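Local atomic coordinates of streptomycin 3''-adenylyltransferase (Enterococcus faecalis, PDB entry 6SXJ), a protein that transfers an adenylyl group from ATP to spectinomycin, yielding 9-O-adenylylspectinomycin and diphosphate, and thereby makes the bacterium resistant to this antibiotic. Residues K42-P56 / L82-E94. Sequence-based numbering, arbitrary orientation.
Sequences KPNSDLDFLVVVSEP and LRYIELTIIIQQE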
# COMPACT_ATOMS: atom_id res chain seq x y z
N LYS A 42 3.46 -5.90 14.12
CA LYS A 42 3.96 -4.90 15.04
C LYS A 42 2.82 -3.94 15.41
O LYS A 42 1.89 -3.76 14.63
CB LYS A 42 5.12 -4.12 14.42
CG LYS A 42 6.25 -4.99 13.88
CD LYS A 42 7.64 -4.42 14.20
CE LYS A 42 7.84 -3.02 13.61
NZ LYS A 42 9.23 -2.79 13.08
N PRO A 43 2.86 -3.34 16.61
CA PRO A 43 1.86 -2.31 16.93
C PRO A 43 1.83 -1.15 15.95
O PRO A 43 0.86 -0.39 15.94
CB PRO A 43 2.26 -1.85 18.34
CG PRO A 43 2.99 -3.02 18.93
CD PRO A 43 3.69 -3.70 17.77
N ASN A 44 2.86 -1.00 15.11
CA ASN A 44 2.94 0.07 14.11
C ASN A 44 2.32 -0.32 12.77
O ASN A 44 2.18 0.54 11.89
CB ASN A 44 4.42 0.48 13.91
CG ASN A 44 4.59 1.66 12.96
OD1 ASN A 44 4.41 1.52 11.75
ND2 ASN A 44 4.94 2.82 13.51
N SER A 45 1.95 -1.59 12.59
CA SER A 45 1.62 -2.10 11.27
C SER A 45 0.22 -1.69 10.83
O SER A 45 -0.72 -1.63 11.63
CB SER A 45 1.72 -3.63 11.26
OG SER A 45 2.90 -4.08 11.88
N ASP A 46 0.09 -1.45 9.53
CA ASP A 46 -1.21 -1.23 8.92
C ASP A 46 -1.94 -2.56 8.73
O ASP A 46 -1.33 -3.63 8.61
CB ASP A 46 -1.08 -0.57 7.55
CG ASP A 46 -0.55 0.85 7.61
OD1 ASP A 46 -0.35 1.38 8.72
OD2 ASP A 46 -0.35 1.42 6.52
N LEU A 47 -3.27 -2.47 8.66
CA LEU A 47 -4.12 -3.56 8.22
C LEU A 47 -4.46 -3.35 6.75
O LEU A 47 -5.25 -2.47 6.41
CB LEU A 47 -5.39 -3.62 9.06
CG LEU A 47 -5.28 -3.93 10.56
CD1 LEU A 47 -6.66 -3.80 11.19
CD2 LEU A 47 -4.72 -5.33 10.73
N ASP A 48 -3.88 -4.19 5.88
CA ASP A 48 -4.02 -4.07 4.43
C ASP A 48 -4.93 -5.17 3.93
O ASP A 48 -4.62 -6.36 4.08
CB ASP A 48 -2.66 -4.16 3.75
CG ASP A 48 -1.71 -3.04 4.15
OD1 ASP A 48 -1.98 -1.88 3.77
OD2 ASP A 48 -0.70 -3.32 4.83
N PHE A 49 -6.03 -4.79 3.28
CA PHE A 49 -7.02 -5.74 2.80
C PHE A 49 -7.12 -5.68 1.28
O PHE A 49 -7.22 -4.58 0.70
CB PHE A 49 -8.40 -5.47 3.40
CG PHE A 49 -8.46 -5.63 4.88
CD1 PHE A 49 -8.23 -4.56 5.73
CD2 PHE A 49 -8.78 -6.85 5.44
CE1 PHE A 49 -8.32 -4.70 7.08
CE2 PHE A 49 -8.85 -7.01 6.79
CZ PHE A 49 -8.61 -5.93 7.62
N LEU A 50 -7.11 -6.85 0.65
CA LEU A 50 -7.48 -7.00 -0.76
C LEU A 50 -8.79 -7.76 -0.82
O LEU A 50 -8.92 -8.84 -0.23
CB LEU A 50 -6.40 -7.74 -1.55
CG LEU A 50 -6.62 -7.82 -3.06
CD1 LEU A 50 -6.44 -6.46 -3.68
CD2 LEU A 50 -5.66 -8.82 -3.66
N VAL A 51 -9.77 -7.18 -1.52
CA VAL A 51 -11.11 -7.74 -1.63
C VAL A 51 -11.42 -7.96 -3.10
O VAL A 51 -11.14 -7.09 -3.94
CB VAL A 51 -12.16 -6.82 -0.97
CG1 VAL A 51 -13.56 -7.38 -1.17
CG2 VAL A 51 -11.86 -6.63 0.50
N VAL A 52 -12.00 -9.10 -3.42
CA VAL A 52 -12.32 -9.47 -4.79
C VAL A 52 -13.83 -9.67 -4.90
O VAL A 52 -14.43 -10.35 -4.07
CB VAL A 52 -11.58 -10.74 -5.23
CG1 VAL A 52 -11.91 -11.07 -6.68
CG2 VAL A 52 -10.08 -10.56 -5.05
N VAL A 53 -14.41 -9.10 -5.95
CA VAL A 53 -15.85 -9.11 -6.19
C VAL A 53 -16.10 -9.60 -7.61
O VAL A 53 -15.19 -9.71 -8.42
CB VAL A 53 -16.48 -7.71 -5.98
CG1 VAL A 53 -16.39 -7.31 -4.51
CG2 VAL A 53 -15.80 -6.68 -6.87
N SER A 54 -17.37 -9.89 -7.89
CA SER A 54 -17.75 -10.40 -9.20
C SER A 54 -18.11 -9.28 -10.17
O SER A 54 -17.68 -9.31 -11.33
CB SER A 54 -18.94 -11.35 -9.06
OG SER A 54 -18.51 -12.66 -8.71
N GLU A 55 -18.88 -8.29 -9.72
CA GLU A 55 -19.39 -7.22 -10.56
C GLU A 55 -19.11 -5.87 -9.91
O GLU A 55 -18.84 -5.80 -8.71
CB GLU A 55 -20.90 -7.36 -10.80
CG GLU A 55 -21.30 -8.63 -11.52
CD GLU A 55 -22.53 -9.27 -10.90
OE1 GLU A 55 -23.41 -8.51 -10.43
OE2 GLU A 55 -22.61 -10.51 -10.89
N PRO A 56 -19.20 -4.79 -10.68
CA PRO A 56 -18.96 -3.46 -10.11
C PRO A 56 -19.88 -3.15 -8.95
O PRO A 56 -20.93 -3.78 -8.75
CB PRO A 56 -19.22 -2.51 -11.29
CG PRO A 56 -18.97 -3.34 -12.51
CD PRO A 56 -19.41 -4.74 -12.14
N LEU A 82 -5.33 2.70 17.48
CA LEU A 82 -5.87 2.01 16.32
C LEU A 82 -4.80 1.88 15.24
O LEU A 82 -3.77 2.56 15.26
CB LEU A 82 -7.07 2.76 15.76
CG LEU A 82 -8.46 2.52 16.34
CD1 LEU A 82 -9.43 3.47 15.59
CD2 LEU A 82 -8.90 1.09 16.21
N ARG A 83 -5.06 1.00 14.28
CA ARG A 83 -4.22 0.86 13.10
C ARG A 83 -4.90 1.50 11.90
O ARG A 83 -6.13 1.62 11.85
CB ARG A 83 -3.94 -0.62 12.81
CG ARG A 83 -3.52 -1.43 14.04
CD ARG A 83 -3.46 -2.92 13.73
NE ARG A 83 -2.85 -3.70 14.81
CZ ARG A 83 -1.55 -3.96 14.91
NH1 ARG A 83 -0.71 -3.49 14.01
NH2 ARG A 83 -1.10 -4.69 15.93
N TYR A 84 -4.10 1.90 10.92
CA TYR A 84 -4.66 2.34 9.65
C TYR A 84 -5.25 1.15 8.92
O TYR A 84 -4.64 0.08 8.86
CB TYR A 84 -3.60 2.99 8.76
CG TYR A 84 -3.10 4.33 9.22
CD1 TYR A 84 -3.96 5.42 9.34
CD2 TYR A 84 -1.76 4.53 9.51
CE1 TYR A 84 -3.50 6.64 9.75
CE2 TYR A 84 -1.29 5.74 9.92
CZ TYR A 84 -2.16 6.80 10.04
OH TYR A 84 -1.67 8.03 10.45
N ILE A 85 -6.45 1.32 8.36
CA ILE A 85 -7.03 0.35 7.44
C ILE A 85 -6.85 0.87 6.01
O ILE A 85 -7.22 2.00 5.70
CB ILE A 85 -8.51 0.11 7.74
CG1 ILE A 85 -8.67 -0.62 9.10
CG2 ILE A 85 -9.15 -0.73 6.65
CD1 ILE A 85 -10.08 -0.67 9.54
N GLU A 86 -6.28 0.02 5.15
CA GLU A 86 -6.21 0.25 3.72
C GLU A 86 -6.91 -0.92 3.06
O GLU A 86 -6.60 -2.08 3.36
CB GLU A 86 -4.76 0.36 3.27
CG GLU A 86 -4.51 1.29 2.11
CD GLU A 86 -3.02 1.52 1.93
OE1 GLU A 86 -2.41 2.19 2.79
OE2 GLU A 86 -2.46 0.99 0.95
N LEU A 87 -7.87 -0.63 2.19
CA LEU A 87 -8.67 -1.68 1.57
C LEU A 87 -8.88 -1.37 0.09
O LEU A 87 -9.40 -0.31 -0.24
CB LEU A 87 -10.03 -1.83 2.25
CG LEU A 87 -10.90 -2.99 1.78
CD1 LEU A 87 -11.58 -3.67 2.99
CD2 LEU A 87 -11.95 -2.52 0.81
N THR A 88 -8.52 -2.33 -0.76
CA THR A 88 -8.68 -2.24 -2.21
C THR A 88 -9.63 -3.32 -2.69
O THR A 88 -9.59 -4.46 -2.21
CB THR A 88 -7.33 -2.41 -2.93
OG1 THR A 88 -6.43 -1.39 -2.50
CG2 THR A 88 -7.52 -2.33 -4.43
N ILE A 89 -10.48 -2.97 -3.65
CA ILE A 89 -11.44 -3.89 -4.25
C ILE A 89 -11.10 -4.02 -5.73
O ILE A 89 -10.97 -3.01 -6.43
CB ILE A 89 -12.89 -3.40 -4.06
CG1 ILE A 89 -13.18 -3.16 -2.58
CG2 ILE A 89 -13.86 -4.40 -4.66
CD1 ILE A 89 -14.59 -2.74 -2.28
N ILE A 90 -10.97 -5.26 -6.19
CA ILE A 90 -10.83 -5.55 -7.61
C ILE A 90 -11.96 -6.47 -8.04
O ILE A 90 -12.49 -7.25 -7.25
CB ILE A 90 -9.46 -6.19 -7.93
CG1 ILE A 90 -9.20 -7.39 -7.01
CG2 ILE A 90 -8.35 -5.16 -7.81
CD1 ILE A 90 -8.01 -8.22 -7.42
N ILE A 91 -12.32 -6.36 -9.32
CA ILE A 91 -13.25 -7.27 -9.97
C ILE A 91 -12.44 -8.37 -10.61
O ILE A 91 -11.47 -8.10 -11.33
CB ILE A 91 -14.10 -6.53 -11.03
CG1 ILE A 91 -14.77 -5.31 -10.40
CG2 ILE A 91 -15.13 -7.47 -11.63
CD1 ILE A 91 -15.90 -4.74 -11.23
N GLN A 92 -12.80 -9.63 -10.34
CA GLN A 92 -11.99 -10.73 -10.83
C GLN A 92 -11.85 -10.68 -12.35
O GLN A 92 -10.76 -10.85 -12.89
CB GLN A 92 -12.58 -12.07 -10.41
CG GLN A 92 -11.64 -13.24 -10.61
CD GLN A 92 -12.31 -14.58 -10.41
OE1 GLN A 92 -13.39 -14.67 -9.82
NE2 GLN A 92 -11.67 -15.64 -10.90
N GLN A 93 -12.97 -10.44 -13.05
CA GLN A 93 -12.96 -10.54 -14.51
C GLN A 93 -12.15 -9.42 -15.14
O GLN A 93 -11.63 -9.58 -16.26
CB GLN A 93 -14.39 -10.53 -15.04
CG GLN A 93 -15.15 -9.24 -14.74
CD GLN A 93 -16.28 -8.97 -15.71
OE1 GLN A 93 -16.54 -9.77 -16.62
NE2 GLN A 93 -16.97 -7.85 -15.53
N GLU A 94 -12.02 -8.28 -14.46
CA GLU A 94 -11.27 -7.15 -15.00
C GLU A 94 -9.77 -7.40 -15.01
O GLU A 94 -9.03 -6.61 -15.60
CB GLU A 94 -11.57 -5.89 -14.19
CG GLU A 94 -12.99 -5.41 -14.37
CD GLU A 94 -13.20 -4.02 -13.85
OE1 GLU A 94 -12.36 -3.61 -13.01
OE2 GLU A 94 -14.17 -3.35 -14.27
O HOH W 1 -1.29 1.50 11.13
O HOH W 2 -5.21 -2.44 0.05
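Phe49, Val51 and Val53 pack against Ile85, Leu87 and Ile89 on the tightly filled face of two neighbouring parallel strands, 47-53 and 85-91. Leu87 CD1 lies 3.7 Å from Phe49 CB and also reaches Val51 CG2, while the Phe49 ring leans obliquely past Ile85 CG2. Farther along, Val53 CG2 meets Ile89 CG2 at 3.7 Å, and Ile91 extends CD1 beyond the strand end onto the ring of Pro56. Helix 8-23 covers this face through Val15 and Leu19. Eight backbone hydrogen bonds, from Leu47 N to Tyr84 O through Gln92 N to Val53 O, join the strands, which form the centre of the mixed sheet of the nucleotidyltransferase domain and, with helix 59-69, a beta-alpha-beta unit. The other face changes character along its length. Val52 CG2 and Ile90 CG1 make an apolar contact of 3.8 Å, but toward the strand starts Asp46, Asp48 and Glu86 gather, partly exposed. Asp48 and Glu86 lie side by side, OD1 4.1 Å from OE2. In related nucleotidyltransferases such a trio of acids binds the magnesium ions accompanying ATP, so this is probably the active-site edge of the sheet. One water links Asp46 OD1 to Tyr84 N, and a second joins Phe49 O with Thr88 OG1. Before the strands, Arg83 reaches the type I turn Lys42–Ser45 with its chain extended from CG to NE. Its NH1 donates to Lys42 O (2.7 Å, 164° at the hydrogen) and to Ser45 O (3.0 Å), both acceptors near the guanidinium plane, while NE bonds to Thr8 OG1. Ser45 N and OG also donate to Lys42 O.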